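Local coordinates for Hpy188I (PDB 3OQG), which is a GIY-YIG restriction endonuclease that binds its pseudopalindromic recognition site in DNA and cleaves it, probably with help from a divalent metal ion, at residues P139-T142 / T147-D150. Numbering follows the deposited sequence.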
ATOM      1  N   PRO A 139       7.175  17.062   7.931  1.00 36.38           N
ATOM      2  CA  PRO A 139       6.699  18.414   7.737  1.00 38.45           C
ATOM      3  C   PRO A 139       5.380  18.658   8.456  1.00 39.36           C
ATOM      4  O   PRO A 139       4.652  17.714   8.769  1.00 37.17           O
ATOM      5  CB  PRO A 139       6.476  18.476   6.220  1.00 37.16           C
ATOM      6  CG  PRO A 139       6.126  17.123   5.854  1.00 35.06           C
ATOM      7  CD  PRO A 139       6.978  16.250   6.720  1.00 34.36           C
ATOM      8  N   THR A 140       5.083  19.925   8.719  0.50 42.01           N
ATOM      9  CA  THR A 140       3.766  20.311   9.199  0.50 43.35           C
ATOM     10  C   THR A 140       2.903  20.644   7.986  0.50 42.91           C
ATOM     11  O   THR A 140       3.395  21.184   6.991  0.50 43.50           O
ATOM     12  CB  THR A 140       3.831  21.524  10.139  0.50 46.79           C
ATOM     13  OG1 THR A 140       4.317  22.661   9.417  0.50 48.90           O
ATOM     14  CG2 THR A 140       4.744  21.237  11.317  0.50 47.89           C
ATOM     15  N   TYR A 141       1.625  20.291   8.054  1.00 42.61           N
ATOM     16  CA  TYR A 141       0.692  20.573   6.962  1.00 41.98           C
ATOM     17  C   TYR A 141      -0.682  20.894   7.504  1.00 43.86           C
ATOM     18  O   TYR A 141      -1.000  20.569   8.650  1.00 44.83           O
ATOM     19  CB  TYR A 141       0.637  19.426   5.948  1.00 39.08           C
ATOM     20  CG  TYR A 141       0.230  18.062   6.475  1.00 36.29           C
ATOM     21  CD1 TYR A 141      -1.097  17.649   6.444  1.00 35.66           C
ATOM     22  CD2 TYR A 141       1.178  17.161   6.954  1.00 34.23           C
ATOM     23  CE1 TYR A 141      -1.474  16.377   6.891  1.00 33.92           C
ATOM     24  CE2 TYR A 141       0.803  15.895   7.413  1.00 33.66           C
ATOM     25  CZ  TYR A 141      -0.523  15.515   7.372  1.00 33.66           C
ATOM     26  OH  TYR A 141      -0.897  14.277   7.818  1.00 33.36           O
ATOM     27  N   THR A 142      -1.480  21.550   6.667  1.00 44.81           N
ATOM     28  CA  THR A 142      -2.814  21.995   7.042  1.00 46.75           C
ATOM     29  C   THR A 142      -3.872  21.274   6.222  1.00 44.99           C
ATOM     30  O   THR A 142      -3.720  21.084   5.011  1.00 43.98           O
ATOM     31  CB  THR A 142      -2.965  23.511   6.851  1.00 50.02           C
ATOM     32  OG1 THR A 142      -1.974  24.181   7.638  1.00 52.95           O
ATOM     33  CG2 THR A 142      -4.351  23.977   7.282  1.00 52.90           C
ATOM     34  N   THR A 147      -3.804  21.735  11.822  0.50 49.80           N
ATOM     35  CA  THR A 147      -2.401  21.450  11.529  0.50 47.28           C
ATOM     36  C   THR A 147      -2.002  20.047  11.986  0.50 44.61           C
ATOM     37  O   THR A 147      -2.429  19.576  13.045  0.50 45.64           O
ATOM     38  CB  THR A 147      -1.474  22.497  12.175  0.50 49.99           C
ATOM     39  OG1 THR A 147      -1.841  23.805  11.716  0.50 52.71           O
ATOM     40  CG2 THR A 147      -0.012  22.229  11.820  0.50 48.30           C
ATOM     41  N   TYR A 148      -1.175  19.399  11.172  1.00 41.17           N
ATOM     42  CA  TYR A 148      -0.728  18.029  11.413  1.00 38.69           C
ATOM     43  C   TYR A 148       0.777  17.960  11.249  1.00 37.67           C
ATOM     44  O   TYR A 148       1.363  18.719  10.485  1.00 37.63           O
ATOM     45  CB  TYR A 148      -1.388  17.076  10.411  1.00 36.24           C
ATOM     46  CG  TYR A 148      -2.884  17.020  10.556  1.00 36.25           C
ATOM     47  CD1 TYR A 148      -3.488  16.063  11.371  1.00 35.75           C
ATOM     48  CD2 TYR A 148      -3.697  17.941   9.905  1.00 35.42           C
ATOM     49  CE1 TYR A 148      -4.863  16.021  11.524  1.00 37.47           C
ATOM     50  CE2 TYR A 148      -5.068  17.907  10.052  1.00 37.65           C
ATOM     51  CZ  TYR A 148      -5.644  16.944  10.863  1.00 37.68           C
ATOM     52  OH  TYR A 148      -7.006  16.910  11.013  1.00 40.59           O
ATOM     53  N   GLN A 149       1.403  17.050  11.980  1.00 37.03           N
ATOM     54  CA  GLN A 149       2.786  16.694  11.724  1.00 36.17           C
ATOM     55  C   GLN A 149       2.890  15.217  12.011  1.00 34.31           C
ATOM     56  O   GLN A 149       2.877  14.801  13.161  1.00 35.67           O
ATOM     57  CB  GLN A 149       3.746  17.487  12.609  1.00 38.93           C
ATOM     58  CG  GLN A 149       5.222  17.233  12.294  1.00 40.15           C
ATOM     59  CD  GLN A 149       6.144  17.974  13.232  1.00 47.62           C
ATOM     60  OE1 GLN A 149       5.886  18.054  14.438  1.00 51.92           O
ATOM     61  NE2 GLN A 149       7.219  18.544  12.686  1.00 50.88           N
ATOM     62  N   ASP A 150       2.936  14.418  10.961  1.00 31.63           N
ATOM     63  CA  ASP A 150       2.975  12.971  11.146  1.00 30.07           C
ATOM     64  C   ASP A 150       3.620  12.297   9.950  1.00 27.81           C
ATOM     65  O   ASP A 150       4.178  12.975   9.072  1.00 27.27           O
ATOM     66  CB  ASP A 150       1.560  12.448  11.435  1.00 30.46           C
ATOM     67  CG  ASP A 150       0.575  12.793  10.343  1.00 30.50           C
ATOM     68  OD1 ASP A 150       0.991  12.902   9.174  1.00 28.18           O
ATOM     69  OD2 ASP A 150      -0.611  12.976  10.675  1.00 31.91           O
TER
HETATM   70  O   HOH W   1       3.796  15.413   8.008  1.00 30.76           O
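Tyr141 and Tyr148 form the hydrogen-bonded pair of a two-stranded antiparallel beta hairpin, made of strands 140-143 and 146-149. Tyr141 N gives a bond of 2.9 Å to Tyr148 O. Tyr148 N returns one of 2.8 Å to Tyr141 O. Two CA-H...O contacts flank them, from Thr140 CA to Tyr148 O and from Thr147 CA to Tyr141 O.

Both tyrosine side chains lie on the same face of the hairpin. The Tyr141 ring leans over its partner strand, because CG sits between the backbone N and the carbonyl carbon (chi1 59°). Tyr148 CB packs over one face of this ring in a CH-pi contact, 3.7 Å from the Tyr141 centroid. The two ring planes are tilted by 20°. Their centroids are 5.6 Å apart, an offset so large that little of one ring lies over the other.

The lean also carries the Tyr141 hydroxyl past Tyr148 to Asp150. Tyr141 OH donates to Asp150 OD1 over 2.7 Å and meets it on the syn side, 16° out of the carboxylate plane. Asp150 OD1 also accepts from Phe152 N, and Asp150 OD2 forms a salt bridge with Arg157, so both carboxylate oxygens are engaged.

On the other face, Gln149 CG lies 3.6 Å from Pro139 O, and Gln149 NE2 bonds to Gln138 O.

The tyrosine face packs on helix 154-170, where Tyr148 touches Arg157 and Val161, and Tyr141 also packs on Pro139 of the second subunit; the helix carries Glu159, a ligand of the enzyme's second calcium site, though no calcium is bound to this chain here. At the open end of the hairpin, one water donates to both Pro139 O and Asp150 O, the latter at 2.7 Å.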